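Hemin ABC transporter, periplasmic hemin-binding protein HutB (Vibrio cholerae, PDB 5KHL) probably binds hemin in the periplasm and delivers it to an ABC transporter for import across the inner membrane. Local coordinates at residues 100-105 with 111-116; 135-140 with 261-266; 171-176 with 181-186. One frame throughout, in Å; residues are numbered along the deposited sequence.

Contact 1: 100-105 with 111-116; sequences VINSDS and LTRIDQ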
# COMPACT_ATOMS: atom_id res chain seq x y z
N VAL A 100 -8.21 15.36 4.22
CA VAL A 100 -7.31 14.81 3.23
C VAL A 100 -5.95 14.63 3.88
O VAL A 100 -5.45 15.51 4.60
CB VAL A 100 -7.22 15.70 1.98
CG1 VAL A 100 -6.11 15.19 1.03
CG2 VAL A 100 -8.59 15.76 1.30
N ILE A 101 -5.35 13.48 3.61
CA ILE A 101 -4.27 12.96 4.41
C ILE A 101 -3.18 12.46 3.45
O ILE A 101 -3.47 12.30 2.27
CB ILE A 101 -4.84 11.86 5.35
CG1 ILE A 101 -4.46 12.14 6.79
CG2 ILE A 101 -4.55 10.42 4.87
CD1 ILE A 101 -5.17 13.33 7.33
N ASN A 102 -1.96 12.23 3.93
CA ASN A 102 -0.84 11.88 3.04
C ASN A 102 -1.03 10.59 2.23
O ASN A 102 -1.49 9.60 2.77
CB ASN A 102 0.46 11.75 3.85
CG ASN A 102 1.70 11.53 2.95
OD1 ASN A 102 1.97 10.40 2.51
ND2 ASN A 102 2.45 12.61 2.70
N SER A 103 -0.63 10.58 0.96
CA SER A 103 -0.58 9.33 0.22
C SER A 103 0.66 9.15 -0.69
O SER A 103 0.55 8.50 -1.73
CB SER A 103 -1.86 9.14 -0.61
OG SER A 103 -2.19 10.29 -1.36
N ASP A 104 1.83 9.71 -0.31
CA ASP A 104 3.13 9.40 -0.95
C ASP A 104 3.51 7.95 -0.85
O ASP A 104 3.06 7.24 0.03
CB ASP A 104 4.33 10.12 -0.30
CG ASP A 104 4.10 11.56 -0.08
OD1 ASP A 104 3.40 12.19 -0.90
OD2 ASP A 104 4.63 12.06 0.92
N SER A 105 4.44 7.56 -1.71
CA SER A 105 5.09 6.28 -1.61
C SER A 105 6.36 6.34 -0.74
O SER A 105 7.14 5.39 -0.71
CB SER A 105 5.43 5.79 -3.01
OG SER A 105 6.12 6.79 -3.72
N LEU A 111 5.45 8.65 8.08
CA LEU A 111 5.65 9.36 9.34
C LEU A 111 4.71 10.56 9.43
O LEU A 111 4.17 10.84 10.49
CB LEU A 111 7.11 9.82 9.49
CG LEU A 111 8.22 8.76 9.53
CD1 LEU A 111 9.57 9.43 9.48
CD2 LEU A 111 8.12 7.88 10.75
N THR A 112 4.53 11.26 8.32
CA THR A 112 3.58 12.37 8.24
C THR A 112 2.12 11.91 8.43
O THR A 112 1.32 12.57 9.13
CB THR A 112 3.71 13.10 6.86
OG1 THR A 112 5.05 13.58 6.69
CG2 THR A 112 2.75 14.26 6.75
N ARG A 113 1.78 10.79 7.81
CA ARG A 113 0.45 10.21 7.93
C ARG A 113 0.14 9.87 9.39
O ARG A 113 -0.97 10.12 9.87
CB ARG A 113 0.34 8.96 7.04
CG ARG A 113 -1.09 8.62 6.59
CD ARG A 113 -1.11 7.95 5.20
NE ARG A 113 -0.28 6.76 5.19
CZ ARG A 113 0.83 6.62 4.47
NH1 ARG A 113 1.25 7.57 3.65
NH2 ARG A 113 1.51 5.49 4.58
N ILE A 114 1.13 9.32 10.09
CA ILE A 114 0.96 8.97 11.50
C ILE A 114 0.67 10.22 12.30
O ILE A 114 -0.20 10.22 13.18
CB ILE A 114 2.21 8.24 12.08
CG1 ILE A 114 2.40 6.88 11.41
CG2 ILE A 114 2.09 8.04 13.59
CD1 ILE A 114 3.65 6.16 11.85
N ASP A 115 1.38 11.31 11.99
CA ASP A 115 1.15 12.58 12.67
C ASP A 115 -0.25 13.11 12.39
O ASP A 115 -0.94 13.56 13.30
CB ASP A 115 2.18 13.65 12.25
CG ASP A 115 3.50 13.50 12.94
OD1 ASP A 115 4.48 14.02 12.38
OD2 ASP A 115 3.58 12.89 14.03
N GLN A 116 -0.65 13.05 11.12
CA GLN A 116 -1.93 13.61 10.68
C GLN A 116 -3.09 12.90 11.36
O GLN A 116 -4.02 13.55 11.82
CB GLN A 116 -2.09 13.51 9.16
CG GLN A 116 -1.31 14.59 8.38
CD GLN A 116 -1.17 14.26 6.91
OE1 GLN A 116 -0.99 13.10 6.53
NE2 GLN A 116 -1.25 15.28 6.06
O HOH W 1 3.82 7.07 2.35
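The backbone N of N102 donates to OE1 of Q116 at 2.9 Å, with an N-H...O angle of 153°, and this is the clear hydrogen bond between the loop 100-105 and the helix segment 111-116. The donor arrives somewhat tilted from the carbonyl plane of the amide. Q116 reaches the loop with an extended chain whose CG stands anti to its own carbonyl carbon (chi1 -79°). The same oxygen lies 3.3 Å from CB of N102.

Apolar contact adds to this bond. I101 and Q116 run past each other in opposite directions, and CD1 of I101 lies 3.6 Å from CB of Q116. The I101 side chain also touches V26 of helix 24-32 and I117 and I120 further along helix 107-120.

N102 follows edge strand 97-100 of the four-stranded parallel sheet, and the chain turns here before entering helix 107-120, a strand-loop-helix connection within an alpha/beta lobe. The bend is an Asx turn: OD1 of N102 accepts from the backbone N of D104. ND2 of N102 in turn gives a nearly straight bond, 2.9 Å at 168°, to OD2 of D104. Both ends of the amide are thereby held, with N of D104 above the carbonyl plane of N102 and ND2 above the carboxylate plane of D104.

R113 crosses N102 at about a right angle. Its bent chain brings CD of R113 to 3.0 Å from O of N102, a tight approach, and places NH1 of R113 3.1 Å from OD1 of N102, which sits at the edge of the guanidinium in its plane. A water at the same edge accepts from NH1 of R113. R113 also packs on A25 and L29 of helix 24-32.

Contact 2: 135-140 with 261-266; sequences QQQINA and EAQRIQ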
# COMPACT_ATOMS: atom_id res chain seq x y z
N GLN A 135 10.51 3.60 12.35
CA GLN A 135 11.89 3.89 11.99
C GLN A 135 12.81 2.71 12.33
O GLN A 135 13.63 2.32 11.51
CB GLN A 135 12.39 5.17 12.68
CG GLN A 135 13.33 5.97 11.79
CD GLN A 135 12.61 6.65 10.62
OE1 GLN A 135 11.76 7.51 10.82
NE2 GLN A 135 12.96 6.26 9.40
N GLN A 136 12.66 2.14 13.53
CA GLN A 136 13.37 0.90 13.88
C GLN A 136 13.24 -0.20 12.82
O GLN A 136 14.24 -0.79 12.43
CB GLN A 136 12.88 0.34 15.21
CG GLN A 136 13.11 1.20 16.43
CD GLN A 136 12.77 0.47 17.71
OE1 GLN A 136 12.59 1.09 18.77
NE2 GLN A 136 12.69 -0.85 17.63
N GLN A 137 12.01 -0.50 12.37
CA GLN A 137 11.83 -1.53 11.34
C GLN A 137 12.59 -1.17 10.08
O GLN A 137 13.15 -2.04 9.42
CB GLN A 137 10.37 -1.74 10.97
CG GLN A 137 9.51 -2.32 12.03
CD GLN A 137 8.06 -2.32 11.61
OE1 GLN A 137 7.66 -3.05 10.70
NE2 GLN A 137 7.26 -1.48 12.25
N ILE A 138 12.58 0.13 9.75
CA ILE A 138 13.18 0.61 8.53
C ILE A 138 14.68 0.48 8.63
O ILE A 138 15.34 0.06 7.69
CB ILE A 138 12.76 2.06 8.22
CG1 ILE A 138 11.26 2.09 7.89
CG2 ILE A 138 13.62 2.64 7.12
CD1 ILE A 138 10.75 3.32 7.16
N ASN A 139 15.22 0.80 9.81
CA ASN A 139 16.65 0.65 10.08
C ASN A 139 17.06 -0.82 10.10
O ASN A 139 18.08 -1.20 9.51
CB ASN A 139 17.02 1.33 11.40
CG ASN A 139 16.95 2.86 11.32
OD1 ASN A 139 17.40 3.46 10.35
ND2 ASN A 139 16.38 3.48 12.35
N ALA A 140 16.24 -1.65 10.75
CA ALA A 140 16.43 -3.10 10.73
C ALA A 140 16.46 -3.64 9.29
O ALA A 140 17.33 -4.44 8.94
CB ALA A 140 15.35 -3.80 11.54
N GLU A 261 5.44 -6.77 5.08
CA GLU A 261 5.72 -7.50 3.84
C GLU A 261 7.17 -7.40 3.42
O GLU A 261 7.77 -8.38 3.00
CB GLU A 261 4.87 -6.98 2.68
CG GLU A 261 3.43 -7.41 2.75
CD GLU A 261 3.29 -8.90 2.75
OE1 GLU A 261 3.03 -9.46 1.66
OE2 GLU A 261 3.45 -9.52 3.82
N ALA A 262 7.72 -6.19 3.52
CA ALA A 262 9.11 -5.94 3.14
C ALA A 262 10.06 -6.84 3.92
O ALA A 262 10.92 -7.48 3.32
CB ALA A 262 9.48 -4.46 3.34
N GLN A 263 9.88 -6.90 5.24
CA GLN A 263 10.65 -7.81 6.09
C GLN A 263 10.48 -9.24 5.61
O GLN A 263 11.47 -9.95 5.39
CB GLN A 263 10.23 -7.75 7.56
CG GLN A 263 10.41 -6.42 8.26
CD GLN A 263 9.88 -6.46 9.69
OE1 GLN A 263 10.15 -7.39 10.44
NE2 GLN A 263 9.10 -5.44 10.07
N ARG A 264 9.22 -9.64 5.46
CA ARG A 264 8.90 -11.00 5.08
C ARG A 264 9.53 -11.36 3.75
O ARG A 264 10.00 -12.47 3.57
CB ARG A 264 7.38 -11.21 5.01
CG ARG A 264 7.02 -12.67 4.71
CD ARG A 264 5.54 -12.86 4.47
NE ARG A 264 5.07 -12.07 3.34
CZ ARG A 264 5.12 -12.47 2.08
NH1 ARG A 264 5.60 -13.66 1.77
NH2 ARG A 264 4.69 -11.67 1.12
N ILE A 265 9.56 -10.41 2.81
CA ILE A 265 10.15 -10.68 1.50
C ILE A 265 11.69 -10.61 1.53
O ILE A 265 12.35 -11.39 0.85
CB ILE A 265 9.60 -9.72 0.44
CG1 ILE A 265 8.09 -9.86 0.34
CG2 ILE A 265 10.21 -10.03 -0.95
CD1 ILE A 265 7.42 -8.73 -0.35
N GLN A 266 12.27 -9.73 2.33
CA GLN A 266 13.73 -9.66 2.45
C GLN A 266 14.32 -10.98 2.95
O GLN A 266 15.40 -11.39 2.54
CB GLN A 266 14.15 -8.51 3.38
CG GLN A 266 15.65 -8.30 3.48
CD GLN A 266 16.03 -7.13 4.41
OE1 GLN A 266 15.71 -7.13 5.60
NE2 GLN A 266 16.71 -6.13 3.86
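OE1 of Q137 lies 2.9 Å from NE2 of Q263, the one direct touch between the two segments. Each glutamine has its CG anti to the carbonyl carbon and an extended chain beyond it, which lets the amides meet although the CA atoms of Q137 and Q263 are 8.3 Å apart. The side chains cross at about a right angle, with amide planes 72° apart, and NE2 of Q263 also comes within 3.7 Å of CG of Q137. Next to Q263 in sequence, R264 holds E261 of the preceding turn side-on through NE and NH2, with NH2 of R264 2.8 Å from OE1 of E261. Further along the same helix, NE2 of Q266 is held by two backbone carbonyls, O of L141 and O of I179; the first belongs to helix 125-143, so this amide also joins that helix to 256-269. Helix 125-143 is probably the long helix that links the two lobes in binding proteins of this family. The salt bridge lies within 256-269, R264 also reaching O of A244 and E261 accepting from N of D246, whereas Q137 and Q263 meet at the surface as neutral amides, a pairing that should depend little on ionisation.

Contact 3: 171-176 with 181-186; sequences VPDTII and AHNPAS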
# COMPACT_ATOMS: atom_id res chain seq x y z
N VAL A 171 4.82 2.70 -4.26
CA VAL A 171 5.01 1.93 -3.04
C VAL A 171 5.81 0.63 -3.31
O VAL A 171 6.68 0.29 -2.52
CB VAL A 171 3.65 1.60 -2.35
CG1 VAL A 171 3.86 0.89 -1.02
CG2 VAL A 171 2.86 2.87 -2.14
N PRO A 172 5.54 -0.08 -4.43
CA PRO A 172 6.41 -1.22 -4.69
C PRO A 172 7.88 -0.84 -4.93
O PRO A 172 8.75 -1.60 -4.55
CB PRO A 172 5.80 -1.84 -5.95
CG PRO A 172 4.40 -1.48 -5.86
CD PRO A 172 4.38 -0.09 -5.33
N ASP A 173 8.15 0.32 -5.51
CA ASP A 173 9.54 0.77 -5.61
C ASP A 173 10.20 1.01 -4.26
O ASP A 173 11.34 0.61 -4.05
CB ASP A 173 9.65 2.04 -6.44
CG ASP A 173 11.07 2.55 -6.48
OD1 ASP A 173 11.34 3.63 -5.92
OD2 ASP A 173 11.92 1.83 -7.03
N THR A 174 9.48 1.67 -3.35
CA THR A 174 10.03 1.98 -2.04
C THR A 174 10.34 0.69 -1.27
O THR A 174 11.39 0.56 -0.60
CB THR A 174 9.06 2.86 -1.24
OG1 THR A 174 8.84 4.08 -1.93
CG2 THR A 174 9.57 3.16 0.15
N ILE A 175 9.44 -0.28 -1.39
CA ILE A 175 9.56 -1.55 -0.68
C ILE A 175 10.79 -2.33 -1.15
O ILE A 175 11.51 -2.91 -0.33
CB ILE A 175 8.27 -2.39 -0.82
CG1 ILE A 175 7.18 -1.79 0.07
CG2 ILE A 175 8.50 -3.89 -0.50
CD1 ILE A 175 5.78 -2.35 -0.22
N ILE A 176 11.03 -2.33 -2.45
CA ILE A 176 12.21 -2.95 -3.04
C ILE A 176 13.53 -2.30 -2.51
O ILE A 176 14.49 -3.01 -2.19
CB ILE A 176 12.16 -2.86 -4.58
CG1 ILE A 176 11.08 -3.80 -5.12
CG2 ILE A 176 13.48 -3.25 -5.22
CD1 ILE A 176 10.72 -3.52 -6.57
N ALA A 181 17.15 -4.17 -2.21
CA ALA A 181 17.37 -4.59 -3.58
C ALA A 181 17.45 -3.36 -4.50
O ALA A 181 17.12 -2.24 -4.10
CB ALA A 181 16.26 -5.54 -4.03
N HIS A 182 17.92 -3.59 -5.72
CA HIS A 182 17.75 -2.65 -6.83
C HIS A 182 16.42 -2.87 -7.54
O HIS A 182 16.06 -4.01 -7.86
CB HIS A 182 18.87 -2.78 -7.87
CG HIS A 182 20.25 -2.54 -7.33
ND1 HIS A 182 20.66 -1.32 -6.86
CD2 HIS A 182 21.32 -3.37 -7.24
CE1 HIS A 182 21.92 -1.40 -6.47
NE2 HIS A 182 22.35 -2.63 -6.70
N ASN A 183 15.70 -1.79 -7.80
CA ASN A 183 14.59 -1.84 -8.74
C ASN A 183 15.07 -1.38 -10.10
O ASN A 183 15.12 -0.19 -10.35
CB ASN A 183 13.43 -0.96 -8.28
CG ASN A 183 12.28 -0.98 -9.26
OD1 ASN A 183 12.19 -1.88 -10.09
ND2 ASN A 183 11.40 0.02 -9.17
N PRO A 184 15.39 -2.33 -10.99
CA PRO A 184 15.99 -1.98 -12.29
C PRO A 184 15.12 -1.01 -13.10
O PRO A 184 15.62 -0.25 -13.93
CB PRO A 184 16.12 -3.33 -13.02
CG PRO A 184 15.88 -4.39 -11.97
CD PRO A 184 15.04 -3.76 -10.90
N ALA A 185 13.82 -1.05 -12.84
CA ALA A 185 12.89 -0.15 -13.52
C ALA A 185 12.91 1.28 -12.99
O ALA A 185 12.45 2.18 -13.69
CB ALA A 185 11.47 -0.72 -13.42
N SER A 186 13.42 1.50 -11.77
CA SER A 186 13.18 2.77 -11.04
C SER A 186 13.85 4.04 -11.58
O SER A 186 13.34 5.13 -11.37
CB SER A 186 13.56 2.63 -9.55
OG SER A 186 14.96 2.66 -9.30
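D173, in the first turn of helix 171-178, swings its carboxylate toward the loop 181-186 with CG anti to the backbone N (chi1 176°). There OD2 of D173 accepts from ND2 of N183 at 2.9 Å, in an almost straight bond of 170°. The donor comes to the anti side of the carboxylate, 22° out of its plane, while the oxygen lies in the plane of the amide. ND2 of N183 also donates to O of A166, so two acceptors fix the rotation of this buried amide. The same OD2 is 3.1 Å from CB of S186, a tight approach to the last residue of the type I turn N183-S186. That turn is held by O of N183, which takes both N and OG of S186.

Further along, I176 lays its branches on the loop backbone. CG2 of I176 sits 3.7 Å from N of N183 and 3.8 Å from CB of A181, and CD1 reaches the asparagine's CG. The backbone closes the return: O of I176 accepts from N of A181 at 2.9 Å, just beyond the helix end.

Around this pair, strand 152-156 receives I176 on V152 and N183 on L153, P172 touches A166 of strand 164-166, and helix 256-269 covers I175 and A181.

Overall arrangement
From the N terminus, contact 1 comes first, closing the short connection from strand 97-100 into helix 107-120 in the lobe of the four-stranded sheet. The chain then enters helix 125-143, whose Q135 packs on L111 of contact 1. Contact 2 opens there and closes only at helix 256-269, tying helix 125-143 to the C-terminal helix and spanning the strands of the mixed sheet. Contact 3 falls wholly within that long excursion, joining helix 171-178 to the loop that leads to strand 192-194. No contacts cross. A262 of contact 2 packs on I175 of contact 3, and S105 O probably hydrogen-bonds T174 OG1, which brings contacts 1 and 3 together.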